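Ribosomal protein L11 methyltransferase (Lactobacillus delbrueckii subsp. bulgaricus ATCC BAA-365, PDB 3GRZ) probably methylates ribosomal protein L11 on lysine, using S-adenosyl-L-methionine bound by the methyltransferase domain that this C-terminal fragment represents. Local coordinates at residues V5-R10 / K26-I31; N43-Q48 / M183-W188; I54-V59 / D152-F157; L163-I168 / R187-A192. One frame throughout, in Å; residues are numbered along the deposited sequence. Where two conformers were deposited one is given.

Contact 1 of 4, residues V5-R10 / K26-I31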
loop_
_atom_site.group_PDB
_atom_site.type_symbol
_atom_site.label_atom_id
_atom_site.label_comp_id
_atom_site.label_asym_id
_atom_site.label_seq_id
_atom_site.Cartn_x
_atom_site.Cartn_y
_atom_site.Cartn_z
ATOM N N VAL B 5 -5.817 19.290 0.406
ATOM C CA VAL B 5 -5.921 17.874 0.763
ATOM C C VAL B 5 -4.783 17.069 0.141
ATOM O O VAL B 5 -4.497 17.196 -1.051
ATOM C CB VAL B 5 -7.271 17.277 0.308
ATOM C CG1 VAL B 5 -7.522 15.916 0.960
ATOM C CG2 VAL B 5 -8.394 18.221 0.645
ATOM N N ILE B 6 -4.127 16.256 0.961
ATOM C CA ILE B 6 -3.105 15.336 0.483
ATOM C C ILE B 6 -3.729 13.948 0.535
ATOM O O ILE B 6 -3.854 13.361 1.608
ATOM C CB ILE B 6 -1.817 15.388 1.362
ATOM C CG1 ILE B 6 -1.313 16.826 1.555
ATOM C CG2 ILE B 6 -0.714 14.475 0.798
ATOM C CD1 ILE B 6 -0.953 17.570 0.277
ATOM N N ASN B 7 -4.167 13.445 -0.616
ATOM C CA ASN B 7 -4.649 12.063 -0.707
ATOM C C ASN B 7 -3.480 11.078 -0.630
ATOM O O ASN B 7 -2.576 11.126 -1.456
ATOM C CB ASN B 7 -5.419 11.849 -2.006
ATOM C CG ASN B 7 -6.807 12.420 -1.957
ATOM O OD1 ASN B 7 -7.587 12.124 -1.048
ATOM N ND2 ASN B 7 -7.139 13.230 -2.945
ATOM N N LEU B 8 -3.484 10.210 0.371
ATOM C CA LEU B 8 -2.420 9.215 0.494
ATOM C C LEU B 8 -2.848 7.883 -0.120
ATOM O O LEU B 8 -2.094 7.265 -0.873
ATOM C CB LEU B 8 -2.011 9.025 1.957
ATOM C CG LEU B 8 -1.206 10.152 2.615
ATOM C CD1 LEU B 8 -0.950 9.803 4.054
ATOM C CD2 LEU B 8 0.105 10.416 1.900
ATOM N N SER B 9 -4.066 7.464 0.208
ATOM C CA SER B 9 -4.629 6.208 -0.270
ATOM C C SER B 9 -6.146 6.286 -0.273
ATOM O O SER B 9 -6.720 7.330 0.059
ATOM C CB SER B 9 -4.149 5.044 0.607
ATOM O OG SER B 9 -4.758 5.048 1.886
ATOM N N ARG B 10 -6.780 5.176 -0.644
ATOM C CA ARG B 10 -8.213 4.972 -0.524
ATOM C C ARG B 10 -8.743 5.233 0.895
ATOM O O ARG B 10 -9.879 5.697 1.076
ATOM C CB ARG B 10 -8.554 3.537 -0.983
ATOM C CG ARG B 10 -9.964 3.014 -0.661
ATOM C CD ARG B 10 -11.062 3.815 -1.344
ATOM N NE ARG B 10 -12.424 3.389 -1.006
ATOM C CZ ARG B 10 -13.049 3.669 0.139
ATOM N NH1 ARG B 10 -12.453 4.385 1.087
ATOM N NH2 ARG B 10 -14.284 3.234 0.338
ATOM N N LYS B 26 -16.917 8.116 2.291
ATOM C CA LYS B 26 -17.258 8.429 3.678
ATOM C C LYS B 26 -16.334 7.759 4.702
ATOM O O LYS B 26 -16.103 8.311 5.778
ATOM C CB LYS B 26 -18.732 8.097 3.957
ATOM C CG LYS B 26 -19.680 9.293 3.851
ATOM C CD LYS B 26 -19.796 9.840 2.431
ATOM C CE LYS B 26 -19.947 11.355 2.438
ATOM N NZ LYS B 26 -19.560 11.965 1.129
ATOM N N ASP B 27 -15.789 6.595 4.349
ATOM C CA ASP B 27 -14.871 5.858 5.223
ATOM C C ASP B 27 -13.380 6.107 4.941
ATOM O O ASP B 27 -12.516 5.435 5.522
ATOM C CB ASP B 27 -15.174 4.358 5.175
ATOM C CG ASP B 27 -14.991 3.764 3.787
ATOM O OD1 ASP B 27 -15.346 4.435 2.788
ATOM O OD2 ASP B 27 -14.488 2.619 3.703
ATOM N N GLN B 28 -13.070 7.055 4.054
ATOM C CA GLN B 28 -11.686 7.517 3.914
ATOM C C GLN B 28 -11.351 8.366 5.136
ATOM O O GLN B 28 -11.973 9.404 5.368
ATOM C CB GLN B 28 -11.471 8.326 2.634
ATOM C CG GLN B 28 -10.012 8.751 2.436
ATOM C CD GLN B 28 -9.815 9.650 1.251
ATOM O OE1 GLN B 28 -10.632 10.529 0.991
ATOM N NE2 GLN B 28 -8.717 9.453 0.525
ATOM N N GLU B 29 -10.387 7.897 5.921
ATOM C CA GLU B 29 -9.973 8.581 7.142
ATOM C C GLU B 29 -9.306 9.929 6.833
ATOM O O GLU B 29 -8.416 10.026 5.976
ATOM C CB GLU B 29 -9.026 7.684 7.940
ATOM C CG GLU B 29 -8.836 8.095 9.373
ATOM C CD GLU B 29 -10.015 7.730 10.272
ATOM O OE1 GLU B 29 -10.501 8.631 10.989
ATOM O OE2 GLU B 29 -10.448 6.551 10.263
ATOM N N ILE B 30 -9.758 10.974 7.521
ATOM C CA ILE B 30 -9.182 12.304 7.338
ATOM C C ILE B 30 -8.323 12.634 8.546
ATOM O O ILE B 30 -8.804 12.634 9.688
ATOM C CB ILE B 30 -10.274 13.383 7.125
ATOM C CG1 ILE B 30 -11.183 13.034 5.927
ATOM C CG2 ILE B 30 -9.660 14.770 6.965
ATOM C CD1 ILE B 30 -10.462 12.693 4.604
ATOM N N ILE B 31 -7.038 12.871 8.305
ATOM C CA ILE B 31 -6.150 13.240 9.394
ATOM C C ILE B 31 -5.860 14.738 9.320
ATOM O O ILE B 31 -5.264 15.223 8.352
ATOM C CB ILE B 31 -4.859 12.397 9.408
ATOM C CG1 ILE B 31 -5.207 10.928 9.669
ATOM C CG2 ILE B 31 -3.881 12.922 10.464
ATOM C CD1 ILE B 31 -4.003 10.011 9.680
HETATM O O HOH W 1 -9.900 12.704 -0.056
#
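Gln28 slips its side-chain amide in among polar atoms of segment 5-10, where NE2 serves two acceptors. The firmer bond runs from Gln28 NE2 to Ser9 O at 3.0 Å, with the acceptor near the glutamine amide plane and the donor nearly along the C=O axis of Ser9. NE2 of Gln28 also gives a weak bond to Asn7 OD1 at 3.3 Å; these two side chains cross at about a right angle, yet their amide planes lie 13° apart. A water donates both to Asn7 OD1 and to Gln28 OE1. Glutamine suits the place because its amide carries a donor for the two protein oxygens and an acceptor for the water. Its CG stands anti to the backbone N (chi1 -177°), and the chain, extended beyond, spans the distance to segment 5-10. Arg10 O is less fortunate: it is buried 3.3 Å from Gln28 CG, and no polar partner for it exists in the model. An alanine at Gln28 would probably leave Ser9 O without its side-chain donor and Asn7 OD1 less firmly held.

Charge takes over farther along. Arg10 NH2 forms a salt bridge with Asp27 OD1 at 2.9 Å, meeting its syn lone pair in the guanidinium plane. The carboxylate is turned 88° to that plane. Arg10 NE donates to Leu81 O of the second subunit. Directional polar bonds thus join the end of strand 6-9 to the loop leading into strand 29-33, while strand 12-16 lies between the two strands in the sheet.

Contact 2 of 4, residues N43-Q48 / M183-W188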
loop_
_atom_site.group_PDB
_atom_site.type_symbol
_atom_site.label_atom_id
_atom_site.label_comp_id
_atom_site.label_asym_id
_atom_site.label_seq_id
_atom_site.Cartn_x
_atom_site.Cartn_y
_atom_site.Cartn_z
ATOM N N ASN B 43 7.532 15.315 4.402
ATOM C CA ASN B 43 7.701 14.859 3.023
ATOM C C ASN B 43 6.572 13.895 2.664
ATOM O O ASN B 43 6.390 12.873 3.325
ATOM C CB ASN B 43 9.069 14.184 2.863
ATOM C CG ASN B 43 9.445 13.917 1.409
ATOM O OD1 ASN B 43 8.601 13.612 0.566
ATOM N ND2 ASN B 43 10.736 14.014 1.120
ATOM N N HIS B 44 5.827 14.231 1.615
ATOM C CA HIS B 44 4.608 13.513 1.238
ATOM C C HIS B 44 4.869 12.121 0.682
ATOM O O HIS B 44 4.141 11.181 1.026
ATOM C CB HIS B 44 3.782 14.327 0.244
ATOM C CG HIS B 44 3.425 15.694 0.741
ATOM N ND1 HIS B 44 2.848 15.909 1.976
ATOM C CD2 HIS B 44 3.569 16.914 0.174
ATOM C CE1 HIS B 44 2.653 17.204 2.147
ATOM N NE2 HIS B 44 3.081 17.837 1.068
ATOM N N GLN B 45 5.900 12.001 -0.161
ATOM C CA GLN B 45 6.346 10.712 -0.691
ATOM C C GLN B 45 6.715 9.726 0.428
ATOM O O GLN B 45 6.265 8.582 0.416
ATOM C CB GLN B 45 7.506 10.872 -1.698
ATOM C CG GLN B 45 7.087 10.752 -3.183
ATOM C CD GLN B 45 8.149 11.232 -4.211
ATOM O OE1 GLN B 45 9.158 11.874 -3.867
ATOM N NE2 GLN B 45 7.902 10.922 -5.492
ATOM N N THR B 46 7.500 10.171 1.401
ATOM C CA THR B 46 7.989 9.254 2.429
ATOM C C THR B 46 6.880 8.881 3.399
ATOM O O THR B 46 6.824 7.740 3.867
ATOM C CB THR B 46 9.215 9.807 3.189
ATOM O OG1 THR B 46 8.845 11.004 3.877
ATOM C CG2 THR B 46 10.366 10.102 2.219
ATOM N N THR B 47 5.983 9.838 3.666
ATOM C CA THR B 47 4.796 9.579 4.465
ATOM C C THR B 47 3.946 8.492 3.802
ATOM O O THR B 47 3.541 7.556 4.466
ATOM C CB THR B 47 3.982 10.888 4.718
ATOM O OG1 THR B 47 4.762 11.752 5.541
ATOM C CG2 THR B 47 2.667 10.619 5.425
ATOM N N GLN B 48 3.700 8.611 2.494
ATOM C CA GLN B 48 2.902 7.624 1.774
ATOM C C GLN B 48 3.535 6.216 1.811
ATOM O O GLN B 48 2.826 5.237 1.986
ATOM C CB GLN B 48 2.679 8.054 0.322
ATOM C CG GLN B 48 1.774 7.094 -0.465
ATOM C CD GLN B 48 1.612 7.489 -1.913
ATOM O OE1 GLN B 48 2.558 7.408 -2.705
ATOM N NE2 GLN B 48 0.407 7.933 -2.273
ATOM N N MET B 183 9.865 -0.436 -1.479
ATOM C CA MET B 183 9.078 0.496 -2.285
ATOM C C MET B 183 9.965 1.673 -2.652
ATOM O O MET B 183 10.753 2.120 -1.837
ATOM C CB MET B 183 7.859 0.991 -1.501
ATOM C CG MET B 183 6.753 -0.027 -1.278
ATOM S SD MET B 183 5.470 0.624 -0.153
ATOM C CE MET B 183 6.287 0.477 1.413
ATOM N N ARG B 184 9.866 2.151 -3.885
ATOM C CA ARG B 184 10.627 3.301 -4.294
ATOM C C ARG B 184 9.752 4.281 -5.050
ATOM O O ARG B 184 9.185 3.929 -6.089
ATOM C CB ARG B 184 11.839 2.900 -5.145
ATOM C CG ARG B 184 12.531 4.135 -5.719
ATOM C CD ARG B 184 13.924 3.902 -6.185
ATOM N NE ARG B 184 14.456 5.131 -6.765
ATOM C CZ ARG B 184 15.634 5.224 -7.368
ATOM N NH1 ARG B 184 16.024 6.385 -7.875
ATOM N NH2 ARG B 184 16.416 4.158 -7.459
ATOM N N ALA B 185 9.648 5.500 -4.518
ATOM C CA ALA B 185 8.960 6.612 -5.176
ATOM C C ALA B 185 9.910 7.809 -5.294
ATOM O O ALA B 185 10.346 8.367 -4.281
ATOM C CB ALA B 185 7.691 7.006 -4.403
ATOM N N GLY B 186 10.229 8.196 -6.526
ATOM C CA GLY B 186 11.243 9.224 -6.775
ATOM C C GLY B 186 12.580 8.700 -6.308
ATOM O O GLY B 186 12.967 7.597 -6.667
ATOM N N ARG B 187 13.272 9.462 -5.466
ATOM C CA ARG B 187 14.545 8.988 -4.916
ATOM C C ARG B 187 14.402 8.303 -3.555
ATOM O O ARG B 187 15.386 7.832 -2.979
ATOM C CB ARG B 187 15.603 10.105 -4.911
ATOM C CG ARG B 187 15.384 11.312 -3.979
ATOM C CD ARG B 187 16.538 12.345 -4.186
ATOM N NE ARG B 187 17.861 11.733 -3.969
ATOM C CZ ARG B 187 18.987 12.044 -4.614
ATOM N NH1 ARG B 187 19.007 12.983 -5.558
ATOM N NH2 ARG B 187 20.111 11.401 -4.308
ATOM N N TRP B 188 13.164 8.218 -3.069
ATOM C CA TRP B 188 12.882 7.729 -1.712
ATOM C C TRP B 188 12.515 6.263 -1.663
ATOM O O TRP B 188 11.803 5.772 -2.524
ATOM C CB TRP B 188 11.757 8.548 -1.065
ATOM C CG TRP B 188 12.108 9.976 -0.954
ATOM C CD1 TRP B 188 11.577 11.012 -1.678
ATOM C CD2 TRP B 188 13.106 10.542 -0.105
ATOM N NE1 TRP B 188 12.173 12.189 -1.313
ATOM C CE2 TRP B 188 13.114 11.934 -0.347
ATOM C CE3 TRP B 188 13.990 10.011 0.853
ATOM C CZ2 TRP B 188 13.970 12.806 0.334
ATOM C CZ3 TRP B 188 14.841 10.881 1.530
ATOM C CH2 TRP B 188 14.825 12.261 1.264
HETATM O O HOH W 2 12.194 12.296 -5.094
#
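Thr46 sets its methyl over the indole of Trp188, and this is the tight part of the contact. CG2 lies 3.9 Å from the centroid of the five-membered ring of Trp188 and 25° off its normal, a CH-pi contact. Threonine suits the place because its two branches divide the work. CG2, anti to the carbonyl carbon, meets the ring, while OG1, between the backbone N and that carbon, is hydrogen-bonded to Asn132; Asn132 and Thr47, next in the helix, are both predicted to bind S-adenosyl-L-methionine. Asn43, the N-cap residue, meets the tryptophan tip to tip with planes 87° apart. Its ND2 comes within 3.4 Å of Trp188 NE1, but both are donors and no bond forms. An alanine at Trp188 would probably leave the Thr46 methyl without its aromatic face and open a gap beside the helix start.

The looser side belongs to Gln45. Its OE1 lies in the ring plane at the edge, 3.4 Å from Trp188 CD1, and the rest of its amide spreads over the backbone of Ala185 and Gly186. A water, weakly bonded to Gln45 OE1, accepts from Arg187 N. Ala185 to Trp188 form a type II' turn, the tight connection of the hairpin between strands 177-185 and 188-195. Gly186 is well suited to it: its phi of 65° favours glycine, and a beta carbon would stand only 3.1 Å from Gln45 NE2. With no direct hydrogen bond between the segments, the hold depends on shape more than on polar pairing.

Contact 3 of 4, residues I54-V59 / D152-F157; sequences IERAMV and DGQVIF
Ile54 and Ile156 make the apolar part of this contact, their side chains crossing at about a right angle. The methyl CD1 of Ile156 packs 3.7 Å from Ile54 CG1 and 3.5 Å from Ile54 N, so it presses on the helix backbone as well as on the side chain. CG1 of Ile156 stands anti to its own carbonyl carbon (chi1 -57°), and an extended chi2 of 157° carries CD1 on to the helix. Ala57 is farther off, its CB 4.5 Å from Ile156 CD1; its small side chain points at the strand and lets the helix end lie close, with Leu128 of strand 126-132 as a further neighbour. In the Rossmann-like methyltransferase fold, helix 44-57 precedes the first strand of the seven-stranded sheet, 63-67, and here it packs on one face of that sheet.

Polar groups meet through water instead. Gln154 suits its place because its amide offers a donor and an acceptor. One water accepts from Gln154 NE2 at 2.8 Å and from Arg56 NH2 at 3.1 Å, lying in the guanidinium plane, and so joins two donors that could not bond to each other. A second water donates to Gln154 OE1 and, at 2.8 Å, to Ala57 O. That carbonyl also accepts from Val59 N across the inverse gamma turn centred on Met58. Arg56 NE turns to the second subunit, with a weak bond to Gln48 of that chain.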
loop_
_atom_site.group_PDB
_atom_site.type_symbol
_atom_site.label_atom_id
_atom_site.label_comp_id
_atom_site.label_asym_id
_atom_site.label_seq_id
_atom_site.Cartn_x
_atom_site.Cartn_y
_atom_site.Cartn_z
ATOM N N ILE B 54 2.138 0.368 6.722
ATOM C CA ILE B 54 1.260 0.205 7.887
ATOM C C ILE B 54 -0.050 -0.453 7.458
ATOM O O ILE B 54 -0.543 -1.373 8.121
ATOM C CB ILE B 54 0.984 1.542 8.623
ATOM C CG1 ILE B 54 2.276 2.147 9.159
ATOM C CG2 ILE B 54 -0.005 1.343 9.791
ATOM C CD1 ILE B 54 2.116 3.594 9.667
ATOM N N GLU B 55 -0.583 -0.007 6.324
ATOM C CA GLU B 55 -1.804 -0.579 5.754
ATOM C C GLU B 55 -1.621 -2.081 5.466
ATOM O O GLU B 55 -2.522 -2.879 5.709
ATOM C CB GLU B 55 -2.198 0.194 4.479
ATOM C CG GLU B 55 -3.307 -0.430 3.620
ATOM C CD GLU B 55 -4.703 -0.245 4.201
ATOM O OE1 GLU B 55 -4.885 0.635 5.070
ATOM O OE2 GLU B 55 -5.628 -0.983 3.788
ATOM N N ARG B 56 -0.431 -2.449 4.992
ATOM C CA ARG B 56 -0.101 -3.833 4.707
ATOM C C ARG B 56 0.014 -4.638 5.993
ATOM O O ARG B 56 -0.521 -5.748 6.079
ATOM C CB ARG B 56 1.189 -3.897 3.887
ATOM C CG ARG B 56 1.745 -5.285 3.629
ATOM C CD ARG B 56 3.101 -5.173 2.940
ATOM N NE ARG B 56 3.785 -6.452 2.826
ATOM C CZ ARG B 56 4.539 -6.992 3.781
ATOM N NH1 ARG B 56 5.118 -8.171 3.589
ATOM N NH2 ARG B 56 4.702 -6.368 4.932
ATOM N N ALA B 57 0.704 -4.075 6.989
ATOM C CA ALA B 57 1.010 -4.802 8.226
ATOM C C ALA B 57 -0.184 -4.960 9.168
ATOM O O ALA B 57 -0.261 -5.945 9.890
ATOM C CB ALA B 57 2.191 -4.149 8.972
ATOM N N MET B 58 -1.115 -4.001 9.168
ATOM C CA MET B 58 -2.160 -3.978 10.199
ATOM C C MET B 58 -3.334 -4.880 9.858
ATOM O O MET B 58 -4.441 -4.406 9.628
ATOM C CB MET B 58 -2.621 -2.533 10.535
ATOM C CG MET B 58 -3.292 -2.373 11.930
ATOM S SD MET B 58 -2.194 -2.341 13.390
ATOM C CE MET B 58 -1.527 -0.674 13.232
ATOM N N VAL B 59 -3.090 -6.190 9.858
ATOM C CA VAL B 59 -4.150 -7.194 9.629
ATOM C C VAL B 59 -4.919 -7.551 10.906
ATOM O O VAL B 59 -6.019 -8.118 10.841
ATOM C CB VAL B 59 -3.578 -8.498 8.983
ATOM C CG1 VAL B 59 -2.954 -8.184 7.621
ATOM C CG2 VAL B 59 -2.537 -9.167 9.935
ATOM N N ASP B 152 7.668 -12.490 15.824
ATOM C CA ASP B 152 6.848 -12.114 14.655
ATOM C C ASP B 152 6.700 -10.588 14.480
ATOM O O ASP B 152 5.854 -10.127 13.718
ATOM C CB ASP B 152 5.487 -12.821 14.665
ATOM C CG ASP B 152 5.616 -14.329 14.858
ATOM O OD1 ASP B 152 6.578 -14.918 14.311
ATOM O OD2 ASP B 152 4.765 -14.924 15.559
ATOM N N GLY B 153 7.537 -9.822 15.179
ATOM C CA GLY B 153 7.537 -8.367 15.071
ATOM C C GLY B 153 7.948 -7.892 13.694
ATOM O O GLY B 153 8.783 -8.509 13.042
ATOM N N GLN B 154 7.349 -6.789 13.249
ATOM C CA GLN B 154 7.627 -6.219 11.942
ATOM C C GLN B 154 8.119 -4.784 12.084
ATOM O O GLN B 154 7.914 -4.148 13.119
ATOM C CB GLN B 154 6.373 -6.272 11.075
ATOM C CG GLN B 154 5.986 -7.684 10.729
ATOM C CD GLN B 154 4.666 -7.766 10.035
ATOM O OE1 GLN B 154 3.612 -7.792 10.675
ATOM N NE2 GLN B 154 4.707 -7.830 8.716
ATOM N N VAL B 155 8.796 -4.298 11.052
ATOM C CA VAL B 155 9.429 -2.984 11.085
ATOM C C VAL B 155 9.117 -2.303 9.750
ATOM O O VAL B 155 9.174 -2.937 8.691
ATOM C CB VAL B 155 10.973 -3.064 11.372
ATOM C CG1 VAL B 155 11.629 -1.713 11.302
ATOM C CG2 VAL B 155 11.257 -3.614 12.784
ATOM N N ILE B 156 8.741 -1.031 9.808
ATOM C CA ILE B 156 8.583 -0.220 8.604
ATOM C C ILE B 156 9.516 0.986 8.655
ATOM O O ILE B 156 9.426 1.800 9.579
ATOM C CB ILE B 156 7.139 0.277 8.442
ATOM C CG1 ILE B 156 6.182 -0.917 8.420
ATOM C CG2 ILE B 156 7.003 1.145 7.175
ATOM C CD1 ILE B 156 4.802 -0.546 8.811
ATOM N N PHE B 157 10.419 1.073 7.677
ATOM C CA PHE B 157 11.302 2.223 7.514
ATOM C C PHE B 157 10.883 3.021 6.313
ATOM O O PHE B 157 10.503 2.461 5.288
ATOM C CB PHE B 157 12.759 1.811 7.264
ATOM C CG PHE B 157 13.494 1.315 8.488
ATOM C CD1 PHE B 157 12.941 1.437 9.770
ATOM C CD2 PHE B 157 14.770 0.766 8.353
ATOM C CE1 PHE B 157 13.637 0.994 10.894
ATOM C CE2 PHE B 157 15.483 0.314 9.477
ATOM C CZ PHE B 157 14.913 0.415 10.741
HETATM O O HOH W 3 6.898 -7.303 6.975
HETATM O O HOH W 4 1.208 -8.325 9.923
#

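Contact 4 of 4, residues L163-I168 / R187-A192; sequences LQLPKI and RWIGLA
Leu165 sets both methyls against Ile189, one of them also reaching Leu191, and it buries more surface here than any other residue. Its side chain leaves the helix toward the strand with CG anti to the backbone N (chi1 -176°), and a chi2 of 57° places CD1. CD2 of Leu165 meets Ile189 CD1 at 4.1 Å, and the two side chains cross at about a right angle. The other branch, Leu165 CD1, touches Ile189 CG2 and lies 4.1 Å from Leu191 CD2. Leucine and isoleucine suit this interface, since their branched ends pack closely between helix and sheet and bring no polar group to satisfy.

Strand alternation puts Ile189 and Leu191 on the same sheet face. Helix 165-174 belongs to the crossover from strand 153-161 to strand 177-185, and strand 188-195 is inserted antiparallel between them, as in class I methyltransferases. Leu191 sends its second methyl, CD1, to Ile168 CG2 at 3.9 Å, one helical turn on from Leu165; beyond, Ile168 also packs on Ala135 and Leu139 of helix 135-145. At the exposed end the contact is thin: Leu163 CD1 sits at the guanidinium edge of Arg187, 3.5 Å from NH2, while Arg187 NE is held by a salt bridge to Asp161.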
loop_
_atom_site.group_PDB
_atom_site.type_symbol
_atom_site.label_atom_id
_atom_site.label_comp_id
_atom_site.label_asym_id
_atom_site.label_seq_id
_atom_site.Cartn_x
_atom_site.Cartn_y
_atom_site.Cartn_z
ATOM N N LEU B 163 20.533 6.122 -2.651
ATOM C CA LEU B 163 21.987 5.974 -2.528
ATOM C C LEU B 163 22.408 5.399 -1.178
ATOM O O LEU B 163 23.475 4.798 -1.064
ATOM C CB LEU B 163 22.687 7.313 -2.773
ATOM C CG LEU B 163 22.541 7.934 -4.170
ATOM C CD1 LEU B 163 23.030 9.387 -4.184
ATOM C CD2 LEU B 163 23.256 7.112 -5.239
ATOM N N GLN B 164 21.558 5.576 -0.166
ATOM C CA GLN B 164 21.815 5.074 1.179
ATOM C C GLN B 164 21.358 3.629 1.379
ATOM O O GLN B 164 21.676 3.009 2.396
ATOM C CB GLN B 164 21.118 5.961 2.206
ATOM C CG GLN B 164 21.490 7.432 2.132
ATOM C CD GLN B 164 22.499 7.847 3.197
ATOM O OE1 GLN B 164 23.424 7.093 3.542
ATOM N NE2 GLN B 164 22.319 9.057 3.733
ATOM N N LEU B 165 20.605 3.099 0.423
ATOM C CA LEU B 165 20.037 1.748 0.553
ATOM C C LEU B 165 21.026 0.570 0.785
ATOM O O LEU B 165 20.774 -0.246 1.672
ATOM C CB LEU B 165 19.011 1.460 -0.570
ATOM C CG LEU B 165 18.228 0.138 -0.557
ATOM C CD1 LEU B 165 17.425 -0.078 0.744
ATOM C CD2 LEU B 165 17.335 0.051 -1.782
ATOM N N PRO B 166 22.146 0.482 0.020
ATOM C CA PRO B 166 23.169 -0.538 0.337
ATOM C C PRO B 166 23.616 -0.601 1.810
ATOM O O PRO B 166 23.663 -1.698 2.372
ATOM C CB PRO B 166 24.340 -0.144 -0.571
ATOM C CG PRO B 166 23.681 0.449 -1.764
ATOM C CD PRO B 166 22.514 1.236 -1.200
ATOM N N LYS B 167 23.903 0.559 2.413
ATOM C CA LYS B 167 24.305 0.634 3.822
ATOM C C LYS B 167 23.200 0.144 4.755
ATOM O O LYS B 167 23.481 -0.562 5.723
ATOM C CB LYS B 167 24.728 2.059 4.198
ATOM C CG LYS B 167 26.099 2.470 3.663
ATOM C CD LYS B 167 26.331 3.968 3.816
ATOM C CE LYS B 167 27.108 4.308 5.083
ATOM N NZ LYS B 167 28.578 4.162 4.885
ATOM N N ILE B 168 21.951 0.521 4.451
ATOM C CA ILE B 168 20.775 0.052 5.194
ATOM C C ILE B 168 20.600 -1.474 5.038
ATOM O O ILE B 168 20.447 -2.201 6.029
ATOM C CB ILE B 168 19.472 0.806 4.760
ATOM C CG1 ILE B 168 19.602 2.329 4.994
ATOM C CG2 ILE B 168 18.248 0.226 5.472
ATOM C CD1 ILE B 168 19.623 2.752 6.438
ATOM N N ARG B 187 13.272 9.462 -5.466
ATOM C CA ARG B 187 14.545 8.988 -4.916
ATOM C C ARG B 187 14.402 8.303 -3.555
ATOM O O ARG B 187 15.386 7.832 -2.979
ATOM C CB ARG B 187 15.603 10.105 -4.911
ATOM C CG ARG B 187 15.384 11.312 -3.979
ATOM C CD ARG B 187 16.538 12.345 -4.186
ATOM N NE ARG B 187 17.861 11.733 -3.969
ATOM C CZ ARG B 187 18.987 12.044 -4.614
ATOM N NH1 ARG B 187 19.007 12.983 -5.558
ATOM N NH2 ARG B 187 20.111 11.401 -4.308
ATOM N N TRP B 188 13.164 8.218 -3.069
ATOM C CA TRP B 188 12.882 7.729 -1.712
ATOM C C TRP B 188 12.515 6.263 -1.663
ATOM O O TRP B 188 11.803 5.772 -2.524
ATOM C CB TRP B 188 11.757 8.548 -1.065
ATOM C CG TRP B 188 12.108 9.976 -0.954
ATOM C CD1 TRP B 188 11.577 11.012 -1.678
ATOM C CD2 TRP B 188 13.106 10.542 -0.105
ATOM N NE1 TRP B 188 12.173 12.189 -1.313
ATOM C CE2 TRP B 188 13.114 11.934 -0.347
ATOM C CE3 TRP B 188 13.990 10.011 0.853
ATOM C CZ2 TRP B 188 13.970 12.806 0.334
ATOM C CZ3 TRP B 188 14.841 10.881 1.530
ATOM C CH2 TRP B 188 14.825 12.261 1.264
ATOM N N ILE B 189 12.984 5.594 -0.620
ATOM C CA ILE B 189 12.773 4.176 -0.408
ATOM C C ILE B 189 12.004 3.952 0.880
ATOM O O ILE B 189 12.277 4.603 1.898
ATOM C CB ILE B 189 14.143 3.419 -0.303
ATOM C CG1 ILE B 189 15.062 3.743 -1.490
ATOM C CG2 ILE B 189 13.950 1.920 -0.135
ATOM C CD1 ILE B 189 14.746 3.029 -2.759
ATOM N N GLY B 190 11.044 3.028 0.832
ATOM C CA GLY B 190 10.388 2.504 2.028
ATOM C C GLY B 190 10.585 1.003 2.105
ATOM O O GLY B 190 10.602 0.323 1.082
ATOM N N LEU B 191 10.737 0.477 3.315
ATOM C CA LEU B 191 10.943 -0.963 3.506
ATOM C C LEU B 191 10.015 -1.569 4.541
ATOM O O LEU B 191 9.839 -1.001 5.622
ATOM C CB LEU B 191 12.383 -1.252 3.957
ATOM C CG LEU B 191 13.559 -0.692 3.161
ATOM C CD1 LEU B 191 14.845 -0.920 3.964
ATOM C CD2 LEU B 191 13.649 -1.356 1.789
ATOM N N ALA B 192 9.444 -2.726 4.207
ATOM C CA ALA B 192 8.781 -3.588 5.182
ATOM C C ALA B 192 9.774 -4.687 5.561
ATOM O O ALA B 192 10.326 -5.361 4.684
ATOM C CB ALA B 192 7.504 -4.183 4.615
#

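Contacts 2 and 3 use the two ends of helix 44-57 against one face of the seven-stranded sheet, and contact 4 packs helix 165-174 on the other. Contacts 1, 3 and 4 are largely buried, contact 2 only partly. Contact 4 has an aliphatic interior, whereas contact 3 adds bridging waters to its apolar part and contact 2 relies on an aromatic ring. Contact 1, where a strand end of the three-stranded sheet meets a loop, is the one built on direct hydrogen bonds and a salt bridge; it meets contact 2 where Leu8 O accepts from Gln48 NE2. Contacts 2 and 4 share Arg187 and Trp188. Contacts 1, 2 and 3 all border the second subunit, unlike contact 4.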